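Local atomic coordinates of SYE1 (Shewanella oneidensis, PDB entry 4AWT), a protein that binds flavin mononucleotide and probably acts as an NAD(P)H-dependent oxidoreductase on the CH-CH group of its substrates. Residues Glu208-Phe213 against Thr243-Pro248; Val104-His109 against Ile188-Asp193. The protein carries 1 engineered substitution. All blocks are in the same frame, centred on the assembly; numbering follows the deposited sequence.

Both contacts lie among the segments that follow the barrel strands at their C-terminal ends, and their centres are about 12 Å apart. Helix 187-192, after the fourth strand, joins them. In interaction 2 Gln-190 reaches from it to the loop after the third strand; at its end, the carbonyl O of Ile-192 lies 2.9 Å from NH1 of Arg-210, a probable hydrogen bond into interaction 1. Thr-243 adds packing, its CB 3.2 Å from OD2 of Asp-193. Interaction 2 is on the flavin side, the side chain of Val-104 being about 8 Å from FMN at the nearest atoms. Interaction 1 instead borders a bound ethyl hydrogen carbonate, about 3 Å from the side chain of Arg-210, again at the nearest atoms.

Interaction 1: residues Glu208-Phe213 against Thr243-Pro248; sequences ENRLRF and TVDADP
Asp-245 and Arg-210 form a buried salt bridge, and no other pair touches between 243-248 and 208-213. In one of the two modelled conformers of the arginine, NH1 lies 3.2 Å from OD1 of Asp-245. That oxygen is well out of the guanidinium plane and no N-H points at it, which makes the pair purely electrostatic; the guanidinium and carboxylate planes are 37° apart. NH1 spends its hydrogen bonds on Thr-251 OG1 and Ile-192 O. Aspartate suits the place because each oxygen has its own task. OD1 takes Ser-194 N, and OD2 is hydrogen-bonded to Thr-251 OG1. Two residues on, Asp-247 N approaches OD2 from above the carboxylate plane at 3.3 Å, making an Asx turn. Asp-247 then occupies the N-cap position, and Pro-248 lacks an N-H, which costs nothing in the first turn of helix 248-261. A bend at chi3 (-73°) turns the arginine head, whose NE binds Gly-205 O and whose NH2 binds the ethyl hydrogen carbonate. Arg-210 thus lines that ligand's pocket, and Asp-245 stands behind it as a second-shell partner that probably helps to position it, beside the helix that follows the fifth strand of a TIM barrel.

Interaction 2: residues Val104-His109 against Ile188-Asp193; sequences VGRVTH and INQFID
Val-104 offers its carbonyl oxygen to Gln-190, whose side chain reaches from helix 187-192 into the turn at Val-104 to Val-107. NE2 of Gln-190 gives a hydrogen bond of 3.0 Å to Val-104 O, which lies close to the amide plane; the N-H...O angle is 148°. Val-107 N reaches the same oxygen from the opposite face of its carbonyl plane and closes a type II' beta turn. Gly-105 takes the positive phi of that turn, and its CA lies 3.7 Å from OE1 of Gln-190; glycine suits both the positive phi and the close approach of OE1. Next, Arg-106 N donates to OE1 at 3.0 Å along a nearly straight path of 166°. The aliphatic part of Arg-106 then runs across the amide, CG resting 3.5 Å from CD of Gln-190. With CG set between the backbone N and the carbonyl carbon (chi1 72°), the extended chain continues past the glutamine, and NH1 ends on Leu-124 O. Val-107 adds a looser contact, its CG2 3.9 Å from NE2 of Gln-190. Glutamine suits the position because one flat group both gives and accepts. Outside the turn, OE1 is also hydrogen-bonded to Ser-120 OG and NE2 donates to Gly-185 O, so the buried amide is held from several directions and its rotation is fixed. A leucine in its place would probably leave Arg-106 N and the hydroxyl of Ser-120 without their partner and loosen the turn from the helix. Gln-190, bonded at both ends of its amide to a type II' turn, ties together the segments that follow the third and fourth strands of the TIM barrel, near the flavin site of this old-yellow-enzyme-like fold.

Interaction 1: residues Glu208-Phe213 against Thr243-Pro248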
ATOM      1  N   GLU A 208     -19.992  12.063   4.233  1.00  9.47           N
ATOM      2  CA  GLU A 208     -19.037  13.019   4.776  0.60  9.43           C
ATOM      3  C   GLU A 208     -18.381  12.454   6.020  1.00  8.84           C
ATOM      4  O   GLU A 208     -17.152  12.570   6.223  1.00  9.50           O
ATOM      5  CB  GLU A 208     -19.794  14.311   5.138  0.60 12.52           C
ATOM      6  CG  GLU A 208     -18.966  15.398   5.764  0.60 15.44           C
ATOM      7  CD  GLU A 208     -19.695  16.565   6.370  0.60 22.31           C
ATOM      8  OE1 GLU A 208     -20.767  17.005   5.885  0.60 29.90           O
ATOM      9  OE2 GLU A 208     -19.204  17.146   7.382  0.60 34.15           O
ATOM     10  N   ASN A 209     -19.171  11.858   6.901  1.00  8.47           N
ATOM     11  CA  ASN A 209     -18.628  11.329   8.149  1.00  8.43           C
ATOM     12  C   ASN A 209     -17.699  10.162   7.892  1.00  7.46           C
ATOM     13  O   ASN A 209     -16.669  10.020   8.554  1.00  8.05           O
ATOM     14  CB  ASN A 209     -19.738  10.966   9.073  1.00  8.90           C
ATOM     15  CG  ASN A 209     -20.441  12.138   9.696  1.00  9.72           C
ATOM     16  OD1 ASN A 209     -20.110  13.297   9.439  1.00 10.69           O
ATOM     17  ND2 ASN A 209     -21.398  11.835  10.542  1.00 12.37           N
ATOM     18  N   ARG A 210     -18.073   9.275   6.961  1.00  7.71           N
ATOM     19  CA  ARG A 210     -17.233   8.098   6.684  0.79  7.46           C
ATOM     20  C   ARG A 210     -15.918   8.523   6.046  1.00  7.38           C
ATOM     21  O   ARG A 210     -14.926   7.769   6.259  1.00  8.86           O
ATOM     22  CB  ARG A 210     -17.959   7.125   5.779  0.79  7.74           C
ATOM     23  CG  ARG A 210     -19.035   6.343   6.492  0.79  8.20           C
ATOM     24  CD  ARG A 210     -19.723   5.315   5.601  0.79  8.96           C
ATOM     25  NE  ARG A 210     -20.626   5.904   4.625  0.79  9.94           N
ATOM     26  CZ  ARG A 210     -20.502   6.013   3.315  0.79  9.57           C
ATOM     27  NH1 ARG A 210     -19.415   5.587   2.674  0.79  9.22           N
ATOM     28  NH2 ARG A 210     -21.482   6.586   2.619  0.79 11.50           N
ATOM     29  N   LEU A 211     -15.853   9.620   5.356  1.00  7.29           N
ATOM     30  CA  LEU A 211     -14.606  10.112   4.774  1.00  7.22           C
ATOM     31  C   LEU A 211     -13.803  10.951   5.734  1.00  7.31           C
ATOM     32  O   LEU A 211     -12.671  11.351   5.409  1.00  7.65           O
ATOM     33  CB  LEU A 211     -14.871  10.902   3.491  1.00  7.94           C
ATOM     34  CG  LEU A 211     -15.495  10.077   2.359  1.00  8.82           C
ATOM     35  CD1 LEU A 211     -15.765  10.948   1.167  1.00 11.29           C
ATOM     36  CD2 LEU A 211     -14.630   8.905   1.970  1.00 11.28           C
ATOM     37  N   ARG A 212     -14.313  11.242   6.922  1.00  7.32           N
ATOM     38  CA  ARG A 212     -13.677  12.200   7.829  1.00  7.49           C
ATOM     39  C   ARG A 212     -12.331  11.700   8.319  1.00  6.85           C
ATOM     40  O   ARG A 212     -11.375  12.491   8.393  1.00  7.41           O
ATOM     41  CB  ARG A 212     -14.627  12.502   9.002  1.00  8.22           C
ATOM     42  CG  ARG A 212     -14.081  13.638   9.863  1.00  9.16           C
ATOM     43  CD  ARG A 212     -15.047  13.918  11.035  1.00 10.50           C
ATOM     44  NE  ARG A 212     -16.407  14.184  10.590  1.00 10.77           N
ATOM     45  CZ  ARG A 212     -16.852  15.256  10.033  1.00 13.09           C
ATOM     46  NH1 ARG A 212     -16.062  16.309   9.870  1.00 17.15           N
ATOM     47  NH2 ARG A 212     -18.137  15.274   9.634  1.00 18.60           N
ATOM     48  N   PHE A 213     -12.215  10.440   8.705  1.00  7.25           N
ATOM     49  CA  PHE A 213     -10.944   9.938   9.212  1.00  6.74           C
ATOM     50  C   PHE A 213      -9.878  10.029   8.118  1.00  6.31           C
ATOM     51  O   PHE A 213      -8.772  10.513   8.350  1.00  7.20           O
ATOM     52  CB  PHE A 213     -11.108   8.536   9.751  1.00  7.03           C
ATOM     53  CG  PHE A 213      -9.899   7.996  10.461  1.00  6.89           C
ATOM     54  CD1 PHE A 213      -9.307   8.664  11.500  1.00  9.49           C
ATOM     55  CD2 PHE A 213      -9.368   6.768  10.084  1.00  9.30           C
ATOM     56  CE1 PHE A 213      -8.208   8.124  12.160  1.00  9.85           C
ATOM     57  CE2 PHE A 213      -8.277   6.234  10.749  1.00 10.12           C
ATOM     58  CZ  PHE A 213      -7.735   6.894  11.821  1.00  9.20           C
ATOM     59  N   THR A 243     -14.297  -5.412   3.831  1.00  8.79           N
ATOM     60  CA  THR A 243     -14.934  -4.129   3.751  1.00  8.64           C
ATOM     61  C   THR A 243     -15.739  -4.024   2.457  1.00  8.85           C
ATOM     62  O   THR A 243     -15.170  -4.169   1.355  1.00 10.29           O
ATOM     63  CB  THR A 243     -13.926  -2.974   3.843  1.00  8.72           C
ATOM     64  OG1 THR A 243     -12.894  -3.076   2.877  1.00 10.67           O
ATOM     65  CG2 THR A 243     -13.270  -2.920   5.203  1.00  8.63           C
ATOM     66  N   VAL A 244     -17.033  -3.725   2.637  1.00  9.14           N
ATOM     67  CA  VAL A 244     -17.983  -3.537   1.552  1.00  9.27           C
ATOM     68  C   VAL A 244     -18.634  -2.182   1.701  1.00  8.96           C
ATOM     69  O   VAL A 244     -19.082  -1.873   2.829  1.00  9.40           O
ATOM     70  CB  VAL A 244     -19.085  -4.644   1.614  1.00 11.17           C
ATOM     71  CG1 VAL A 244     -20.095  -4.464   0.491  1.00 14.80           C
ATOM     72  CG2 VAL A 244     -18.444  -6.024   1.541  1.00 11.43           C
ATOM     73  N   ASP A 245     -18.727  -1.402   0.639  1.00  9.51           N
ATOM     74  CA  ASP A 245     -19.460  -0.160   0.652  1.00  8.79           C
ATOM     75  C   ASP A 245     -20.748  -0.328  -0.166  1.00  9.13           C
ATOM     76  O   ASP A 245     -20.748  -0.989  -1.197  1.00 10.89           O
ATOM     77  CB  ASP A 245     -18.669   0.977   0.067  1.00  8.41           C
ATOM     78  CG  ASP A 245     -19.350   2.289   0.192  1.00  8.49           C
ATOM     79  OD1 ASP A 245     -19.720   2.650   1.364  1.00  8.70           O
ATOM     80  OD2 ASP A 245     -19.574   2.957  -0.812  1.00  9.89           O
ATOM     81  N   ALA A 246     -21.819   0.238   0.252  1.00  9.91           N
ATOM     82  CA  ALA A 246     -23.130   0.102  -0.398  1.00 11.36           C
ATOM     83  C   ALA A 246     -23.210   0.883  -1.699  1.00 10.41           C
ATOM     84  O   ALA A 246     -23.931   0.461  -2.623  1.00 14.39           O
ATOM     85  CB  ALA A 246     -24.256   0.535   0.508  1.00 13.50           C
ATOM     86  N   ASP A 247     -22.508   1.991  -1.854  1.00  9.42           N
ATOM     87  CA  ASP A 247     -22.586   2.837  -3.034  1.00  9.13           C
ATOM     88  C   ASP A 247     -21.160   3.280  -3.391  1.00  8.71           C
ATOM     89  O   ASP A 247     -20.815   4.440  -3.261  1.00  9.22           O
ATOM     90  CB  ASP A 247     -23.527   4.014  -2.798  1.00  9.91           C
ATOM     91  CG  ASP A 247     -23.910   4.828  -4.005  1.00 11.58           C
ATOM     92  OD1 ASP A 247     -23.330   4.566  -5.107  1.00 13.05           O
ATOM     93  OD2 ASP A 247     -24.762   5.743  -3.862  1.00 13.84           O
ATOM     94  N   PRO A 248     -20.367   2.334  -3.850  1.00  9.14           N
ATOM     95  CA  PRO A 248     -18.933   2.670  -3.984  1.00  9.42           C
ATOM     96  C   PRO A 248     -18.659   3.671  -5.060  1.00  8.90           C
ATOM     97  O   PRO A 248     -17.669   4.410  -4.930  1.00  9.06           O
ATOM     98  CB  PRO A 248     -18.282   1.287  -4.231  1.00 11.02           C
ATOM     99  CG  PRO A 248     -19.406   0.442  -4.726  1.00 12.54           C
ATOM    100  CD  PRO A 248     -20.622   0.934  -4.058  1.00 10.25           C
TER

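Interaction 2: residues Val104-His109 against Ile188-Asp193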
ATOM      1  N   VAL A 104      -3.438  -1.672  10.016  1.00  5.58           N
ATOM      2  CA  VAL A 104      -4.339  -2.714   9.584  1.00  5.84           C
ATOM      3  C   VAL A 104      -5.697  -2.704  10.258  1.00  5.71           C
ATOM      4  O   VAL A 104      -6.613  -3.414   9.808  1.00  6.06           O
ATOM      5  CB  VAL A 104      -3.706  -4.100   9.776  1.00  6.28           C
ATOM      6  CG1 VAL A 104      -2.416  -4.223   8.974  1.00  6.48           C
ATOM      7  CG2 VAL A 104      -3.514  -4.406  11.266  1.00  6.06           C
ATOM      8  N   GLY A 105      -5.876  -1.987  11.334  1.00  6.08           N
ATOM      9  CA  GLY A 105      -7.108  -1.987  12.097  1.00  6.07           C
ATOM     10  C   GLY A 105      -7.425  -3.370  12.531  1.00  6.25           C
ATOM     11  O   GLY A 105      -6.622  -4.077  13.157  1.00  6.84           O
ATOM     12  N   ARG A 106      -8.642  -3.845  12.188  1.00  6.32           N
ATOM     13  CA  ARG A 106      -9.122  -5.128  12.647  1.00  6.56           C
ATOM     14  C   ARG A 106      -8.540  -6.315  11.927  1.00  6.85           C
ATOM     15  O   ARG A 106      -8.815  -7.462  12.317  1.00  7.61           O
ATOM     16  CB  ARG A 106     -10.657  -5.203  12.508  1.00  6.66           C
ATOM     17  CG  ARG A 106     -11.107  -5.329  11.069  1.00  6.91           C
ATOM     18  CD  ARG A 106     -12.608  -5.153  10.956  1.00  7.70           C
ATOM     19  NE  ARG A 106     -13.014  -5.196   9.570  1.00  7.82           N
ATOM     20  CZ  ARG A 106     -14.255  -5.175   9.158  1.00  8.63           C
ATOM     21  NH1 ARG A 106     -15.265  -5.072  10.000  1.00 10.36           N
ATOM     22  NH2 ARG A 106     -14.487  -5.220   7.832  1.00  9.60           N
ATOM     23  N   VAL A 107      -7.748  -6.100  10.864  1.00  6.62           N
ATOM     24  CA  VAL A 107      -7.192  -7.230  10.101  1.00  6.87           C
ATOM     25  C   VAL A 107      -5.853  -7.602  10.712  1.00  7.06           C
ATOM     26  O   VAL A 107      -4.782  -7.285  10.211  1.00  7.34           O
ATOM     27  CB  VAL A 107      -7.124  -6.908   8.613  1.00  7.14           C
ATOM     28  CG1 VAL A 107      -6.619  -8.118   7.861  1.00  7.88           C
ATOM     29  CG2 VAL A 107      -8.464  -6.459   8.075  1.00  7.93           C
ATOM     30  N   THR A 108      -5.939  -8.246  11.873  1.00  7.64           N
ATOM     31  CA  THR A 108      -4.790  -8.668  12.646  1.00  7.70           C
ATOM     32  C   THR A 108      -5.272  -9.684  13.679  1.00  8.88           C
ATOM     33  O   THR A 108      -6.425 -10.081  13.757  1.00 10.28           O
ATOM     34  CB  THR A 108      -4.063  -7.478  13.250  1.00  7.51           C
ATOM     35  OG1 THR A 108      -2.807  -7.944  13.746  1.00  8.34           O
ATOM     36  CG2 THR A 108      -4.858  -6.787  14.348  1.00  8.72           C
ATOM     37  N   HIS A 109      -4.308 -10.124  14.454  1.00  9.23           N
ATOM     38  CA  HIS A 109      -4.495 -11.066  15.543  1.00  9.49           C
ATOM     39  C   HIS A 109      -3.715 -10.518  16.723  1.00  8.78           C
ATOM     40  O   HIS A 109      -2.628  -9.963  16.497  1.00  9.10           O
ATOM     41  CB  HIS A 109      -3.985 -12.440  15.132  1.00 11.07           C
ATOM     42  CG  HIS A 109      -4.237 -13.487  16.107  1.00 11.14           C
ATOM     43  ND1 HIS A 109      -3.492 -13.734  17.162  1.00 12.28           N
ATOM     44  CD2 HIS A 109      -5.190 -14.439  16.173  1.00 13.30           C
ATOM     45  CE1 HIS A 109      -3.920 -14.690  17.923  1.00 15.08           C
ATOM     46  NE2 HIS A 109      -4.994 -15.189  17.315  1.00 16.24           N
ATOM     47  N   ILE A 188      -8.247   2.578   7.655  1.00  6.17           N
ATOM     48  CA  ILE A 188      -8.986   3.699   7.075  1.00  6.31           C
ATOM     49  C   ILE A 188     -10.156   3.192   6.242  1.00  6.22           C
ATOM     50  O   ILE A 188     -11.252   3.770   6.247  1.00  6.58           O
ATOM     51  CB  ILE A 188      -8.059   4.658   6.328  1.00  6.86           C
ATOM     52  CG1 ILE A 188      -6.998   5.219   7.313  1.00  9.11           C
ATOM     53  CG2 ILE A 188      -8.844   5.775   5.665  1.00  7.05           C
ATOM     54  CD1 ILE A 188      -5.960   6.014   6.669  1.00 10.91           C
ATOM     55  N   ASN A 189      -9.929   2.095   5.511  1.00  6.21           N
ATOM     56  CA  ASN A 189     -10.983   1.496   4.719  1.00  6.07           C
ATOM     57  C   ASN A 189     -12.141   1.010   5.571  1.00  6.41           C
ATOM     58  O   ASN A 189     -13.293   1.005   5.091  1.00  6.88           O
ATOM     59  CB  ASN A 189     -10.327   0.420   3.858  1.00  6.42           C
ATOM     60  CG  ASN A 189     -11.074  -0.116   2.669  1.00  6.73           C
ATOM     61  OD1 ASN A 189     -10.450  -0.839   1.874  1.00  7.45           O
ATOM     62  ND2 ASN A 189     -12.325   0.244   2.483  1.00  7.53           N
ATOM     63  N   GLN A 190     -11.882   0.608   6.816  1.00  6.23           N
ATOM     64  CA  GLN A 190     -12.918   0.210   7.755  1.00  6.56           C
ATOM     65  C   GLN A 190     -13.806   1.397   8.190  1.00  6.47           C
ATOM     66  O   GLN A 190     -14.904   1.144   8.664  1.00  7.89           O
ATOM     67  CB  GLN A 190     -12.289  -0.442   8.989  1.00  6.53           C
ATOM     68  CG  GLN A 190     -11.640  -1.789   8.681  1.00  6.55           C
ATOM     69  CD  GLN A 190     -10.520  -2.174   9.594  1.00  6.18           C
ATOM     70  OE1 GLN A 190     -10.548  -1.911  10.823  1.00  7.10           O
ATOM     71  NE2 GLN A 190      -9.493  -2.792   9.069  1.00  6.31           N
ATOM     72  N   PHE A 191     -13.331   2.614   8.028  1.00  6.44           N
ATOM     73  CA  PHE A 191     -14.160   3.802   8.183  1.00  6.65           C
ATOM     74  C   PHE A 191     -14.895   4.177   6.897  1.00  6.87           C
ATOM     75  O   PHE A 191     -16.047   4.582   6.936  1.00  7.39           O
ATOM     76  CB  PHE A 191     -13.357   5.021   8.652  1.00  6.99           C
ATOM     77  CG  PHE A 191     -12.969   5.005  10.111  1.00  6.90           C
ATOM     78  CD1 PHE A 191     -11.910   4.226  10.573  1.00  7.62           C
ATOM     79  CD2 PHE A 191     -13.687   5.743  11.038  1.00  7.46           C
ATOM     80  CE1 PHE A 191     -11.552   4.234  11.899  1.00  8.66           C
ATOM     81  CE2 PHE A 191     -13.344   5.739  12.365  1.00  8.01           C
ATOM     82  CZ  PHE A 191     -12.276   4.995  12.790  1.00  8.17           C
ATOM     83  N   ILE A 192     -14.214   4.084   5.753  1.00  6.50           N
ATOM     84  CA  ILE A 192     -14.800   4.545   4.487  1.00  6.31           C
ATOM     85  C   ILE A 192     -16.022   3.747   4.108  1.00  6.69           C
ATOM     86  O   ILE A 192     -17.032   4.301   3.662  1.00  7.49           O
ATOM     87  CB  ILE A 192     -13.758   4.487   3.354  1.00  6.64           C
ATOM     88  CG1 ILE A 192     -12.603   5.435   3.592  1.00  6.65           C
ATOM     89  CG2 ILE A 192     -14.430   4.763   2.001  1.00  7.20           C
ATOM     90  CD1 ILE A 192     -11.427   5.268   2.636  1.00  7.63           C
ATOM     91  N   ASP A 193     -15.922   2.424   4.172  1.00  6.89           N
ATOM     92  CA  ASP A 193     -16.926   1.539   3.590  1.00  7.06           C
ATOM     93  C   ASP A 193     -18.099   1.353   4.548  1.00  7.45           C
ATOM     94  O   ASP A 193     -17.954   0.970   5.701  1.00  8.34           O
ATOM     95  CB  ASP A 193     -16.315   0.220   3.211  1.00  7.40           C
ATOM     96  CG  ASP A 193     -15.428   0.226   1.962  1.00  7.32           C
ATOM     97  OD1 ASP A 193     -15.324   1.302   1.349  1.00  8.22           O
ATOM     98  OD2 ASP A 193     -14.885  -0.854   1.661  1.00  8.17           O
TER